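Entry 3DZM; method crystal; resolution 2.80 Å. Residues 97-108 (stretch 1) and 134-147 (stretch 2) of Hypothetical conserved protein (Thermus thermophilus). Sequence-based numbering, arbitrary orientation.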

# COMPACT_ATOMS: atom_id res chain seq x y z
N LEU A 97 27.05 6.42 -14.39
CA LEU A 97 25.87 6.85 -15.12
C LEU A 97 25.48 8.28 -14.75
O LEU A 97 25.89 8.78 -13.70
CB LEU A 97 24.71 5.89 -14.82
CG LEU A 97 24.80 4.52 -15.50
CD1 LEU A 97 23.84 3.50 -14.88
CD2 LEU A 97 24.56 4.67 -17.00
N PRO A 98 24.70 8.94 -15.62
CA PRO A 98 24.23 10.30 -15.31
C PRO A 98 23.13 10.22 -14.26
O PRO A 98 22.86 11.18 -13.53
CB PRO A 98 23.63 10.78 -16.65
CG PRO A 98 23.77 9.63 -17.62
CD PRO A 98 24.06 8.40 -16.83
N VAL A 99 22.50 9.05 -14.19
CA VAL A 99 21.49 8.78 -13.18
C VAL A 99 22.08 7.96 -12.03
O VAL A 99 22.77 6.97 -12.24
CB VAL A 99 20.32 8.02 -13.80
CG1 VAL A 99 19.44 8.97 -14.56
CG2 VAL A 99 20.86 6.98 -14.75
N GLU A 100 21.81 8.39 -10.80
CA GLU A 100 22.09 7.56 -9.64
C GLU A 100 21.05 6.42 -9.49
O GLU A 100 19.85 6.70 -9.50
CB GLU A 100 22.16 8.43 -8.40
CG GLU A 100 21.72 7.74 -7.12
CD GLU A 100 21.93 8.61 -5.88
OE1 GLU A 100 20.95 8.85 -5.12
OE2 GLU A 100 23.08 9.06 -5.67
N VAL A 101 21.48 5.16 -9.38
CA VAL A 101 20.58 4.03 -9.08
C VAL A 101 20.93 3.38 -7.76
O VAL A 101 22.07 3.00 -7.58
CB VAL A 101 20.63 2.93 -10.15
CG1 VAL A 101 20.21 3.49 -11.51
CG2 VAL A 101 22.02 2.35 -10.22
N ALA A 102 19.97 3.28 -6.85
CA ALA A 102 20.20 2.76 -5.50
C ALA A 102 19.31 1.52 -5.42
O ALA A 102 18.10 1.62 -5.51
N PRO A 103 19.90 0.32 -5.36
CA PRO A 103 19.18 -0.84 -4.83
C PRO A 103 18.74 -0.63 -3.39
O PRO A 103 19.47 -0.10 -2.58
CB PRO A 103 20.25 -1.94 -4.87
CG PRO A 103 21.54 -1.18 -5.01
CD PRO A 103 21.17 -0.11 -5.94
N TYR A 104 17.56 -1.10 -3.04
CA TYR A 104 17.16 -1.00 -1.64
C TYR A 104 16.40 -2.23 -1.25
O TYR A 104 15.83 -2.90 -2.10
CB TYR A 104 16.34 0.31 -1.34
CG TYR A 104 15.02 0.40 -2.03
CD1 TYR A 104 13.94 -0.32 -1.56
CD2 TYR A 104 14.86 1.16 -3.16
CE1 TYR A 104 12.73 -0.25 -2.18
CE2 TYR A 104 13.64 1.25 -3.79
CZ TYR A 104 12.56 0.55 -3.29
OH TYR A 104 11.33 0.57 -3.94
N PHE A 105 16.45 -2.53 0.03
CA PHE A 105 15.56 -3.50 0.66
C PHE A 105 14.90 -2.89 1.90
O PHE A 105 15.43 -1.99 2.55
CB PHE A 105 16.33 -4.75 1.05
CG PHE A 105 17.32 -4.51 2.12
CD1 PHE A 105 17.02 -4.81 3.45
CD2 PHE A 105 18.57 -3.97 1.81
CE1 PHE A 105 17.96 -4.57 4.45
CE2 PHE A 105 19.52 -3.73 2.81
CZ PHE A 105 19.21 -4.03 4.13
N GLY A 106 13.74 -3.39 2.28
CA GLY A 106 13.17 -2.88 3.49
C GLY A 106 12.01 -3.64 4.09
O GLY A 106 11.54 -4.64 3.58
N VAL A 107 11.53 -3.09 5.18
CA VAL A 107 10.42 -3.61 5.95
C VAL A 107 9.19 -2.67 5.75
O VAL A 107 9.35 -1.48 5.49
CB VAL A 107 10.89 -3.72 7.43
CG1 VAL A 107 10.97 -2.33 8.05
CG2 VAL A 107 10.03 -4.63 8.23
N ARG A 108 7.98 -3.21 5.81
CA ARG A 108 6.75 -2.39 5.64
C ARG A 108 5.71 -2.73 6.69
O ARG A 108 5.67 -3.86 7.22
CB ARG A 108 6.04 -2.66 4.31
CG ARG A 108 6.75 -2.28 3.07
CD ARG A 108 7.98 -3.11 2.87
NE ARG A 108 9.08 -2.16 2.74
CZ ARG A 108 9.70 -1.97 1.60
NH1 ARG A 108 10.67 -1.10 1.50
NH2 ARG A 108 9.32 -2.69 0.57
N GLN A 134 -0.81 -5.53 8.25
CA GLN A 134 0.17 -6.54 7.91
C GLN A 134 1.59 -6.07 7.92
O GLN A 134 1.88 -4.92 7.67
CB GLN A 134 -0.14 -7.18 6.57
CG GLN A 134 -1.58 -7.52 6.38
CD GLN A 134 -1.86 -8.00 4.98
OE1 GLN A 134 -2.53 -7.31 4.22
NE2 GLN A 134 -1.34 -9.17 4.63
N LEU A 135 2.47 -7.00 8.24
CA LEU A 135 3.88 -6.77 8.20
C LEU A 135 4.36 -7.24 6.82
O LEU A 135 4.00 -8.29 6.37
CB LEU A 135 4.54 -7.54 9.36
CG LEU A 135 6.05 -7.75 9.27
CD1 LEU A 135 6.77 -6.41 9.41
CD2 LEU A 135 6.52 -8.68 10.34
N GLY A 136 5.12 -6.41 6.12
CA GLY A 136 5.69 -6.78 4.83
C GLY A 136 7.20 -6.64 4.65
O GLY A 136 7.90 -5.94 5.40
N LEU A 137 7.72 -7.31 3.63
CA LEU A 137 9.12 -7.12 3.20
C LEU A 137 9.18 -6.77 1.75
O LEU A 137 8.28 -7.10 0.99
CB LEU A 137 9.93 -8.36 3.41
CG LEU A 137 10.00 -8.77 4.87
CD1 LEU A 137 10.55 -10.22 5.00
CD2 LEU A 137 10.85 -7.73 5.63
N GLY A 138 10.26 -6.11 1.36
CA GLY A 138 10.37 -5.70 -0.02
C GLY A 138 11.73 -5.25 -0.47
O GLY A 138 12.64 -5.00 0.31
N LEU A 139 11.79 -5.08 -1.78
CA LEU A 139 13.01 -4.98 -2.57
C LEU A 139 12.74 -3.91 -3.65
O LEU A 139 11.61 -3.76 -4.15
CB LEU A 139 13.21 -6.33 -3.27
CG LEU A 139 14.61 -6.83 -3.12
CD1 LEU A 139 14.97 -6.58 -1.69
CD2 LEU A 139 14.67 -8.30 -3.47
N GLY A 140 13.74 -3.16 -4.06
CA GLY A 140 13.49 -2.30 -5.20
C GLY A 140 14.69 -1.52 -5.63
O GLY A 140 15.76 -1.59 -5.00
N VAL A 141 14.53 -0.77 -6.72
CA VAL A 141 15.54 0.21 -7.12
C VAL A 141 14.97 1.62 -7.15
O VAL A 141 13.83 1.83 -7.56
CB VAL A 141 16.26 -0.14 -8.48
CG1 VAL A 141 16.61 -1.63 -8.52
CG2 VAL A 141 15.37 0.11 -9.58
N ARG A 142 15.79 2.56 -6.71
CA ARG A 142 15.48 3.99 -6.74
C ARG A 142 16.44 4.73 -7.66
O ARG A 142 17.66 4.73 -7.43
CB ARG A 142 15.58 4.55 -5.33
CG ARG A 142 15.05 5.94 -5.17
CD ARG A 142 15.62 6.51 -3.87
NE ARG A 142 15.03 7.78 -3.44
CZ ARG A 142 15.67 8.94 -3.46
NH1 ARG A 142 16.92 8.99 -3.90
NH2 ARG A 142 15.07 10.05 -3.05
N ALA A 143 15.90 5.36 -8.70
CA ALA A 143 16.71 6.17 -9.61
C ALA A 143 16.54 7.66 -9.30
O ALA A 143 15.42 8.14 -9.10
CB ALA A 143 16.35 5.86 -11.08
N ALA A 144 17.65 8.39 -9.21
CA ALA A 144 17.58 9.83 -8.99
C ALA A 144 18.37 10.59 -10.05
O ALA A 144 19.47 10.20 -10.37
CB ALA A 144 18.05 10.19 -7.62
N TYR A 145 17.77 11.64 -10.60
CA TYR A 145 18.42 12.50 -11.59
C TYR A 145 18.35 13.96 -11.15
O TYR A 145 17.28 14.48 -10.99
CB TYR A 145 17.74 12.35 -12.95
CG TYR A 145 18.44 13.14 -14.04
CD1 TYR A 145 19.45 12.57 -14.80
CD2 TYR A 145 18.10 14.47 -14.31
CE1 TYR A 145 20.10 13.29 -15.80
CE2 TYR A 145 18.74 15.18 -15.29
CZ TYR A 145 19.76 14.58 -16.04
OH TYR A 145 20.42 15.29 -17.03
N PRO A 146 19.51 14.63 -10.99
CA PRO A 146 19.59 16.06 -10.61
C PRO A 146 18.98 17.00 -11.64
O PRO A 146 19.41 17.03 -12.78
CB PRO A 146 21.10 16.32 -10.55
CG PRO A 146 21.71 14.97 -10.32
CD PRO A 146 20.85 14.04 -11.13
N LEU A 147 17.99 17.78 -11.25
CA LEU A 147 17.23 18.58 -12.19
C LEU A 147 17.59 20.06 -12.07
O LEU A 147 17.98 20.69 -13.04
CB LEU A 147 15.75 18.43 -11.85
CG LEU A 147 14.75 18.20 -12.96
CD1 LEU A 147 15.43 17.56 -14.14
CD2 LEU A 147 13.64 17.31 -12.40
O HOH W 1 9.78 -2.13 -2.25

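The two strands run antiparallel, and backbone hydrogen bonds hold them in register. Five pairs, Glu100–Ala144, Ala102–Arg142, Tyr104–Gly140, Gly106–Gly138 and Arg108–Gly136, each exchange two N-H to O bonds; Tyr104 N to Gly140 O is 2.7 Å and Gly136 N to Arg108 O is 2.8 Å. Between them lie non-hydrogen-bonded pairs, where CA-H groups approach carbonyls, as in Ala143 CA to Glu100 O at 3.2 Å. Pro103, lacking an amide hydrogen, suits such a position because no cross-strand N-H bond is required of it.

Glycines make room for large side chains on the face of Tyr104 and Arg108. Gly140 CA lies 3.8 Å from the centroid of the Tyr104 ring, over its face, in a CH-pi contact; an ideal CB there would clash with Tyr104 OH. Likewise Arg108 NH2 comes within 3.2 Å of Gly138 CA, a space that a CB would occupy. The guanidinium reaches further through a water, which accepts from Arg108 NH2 (2.9 Å) and donates to Leu139 O (3.1 Å).

Glu100 OE1 and Arg142 NH1, 4.2 Å apart, attract electrostatically but form no salt bridge.

Apolar contacts gather on the other face: Phe105 CB meets Leu139 CD1 at 3.6 Å, and Val107 CG2 meets Leu135 CD1 at 3.9 Å.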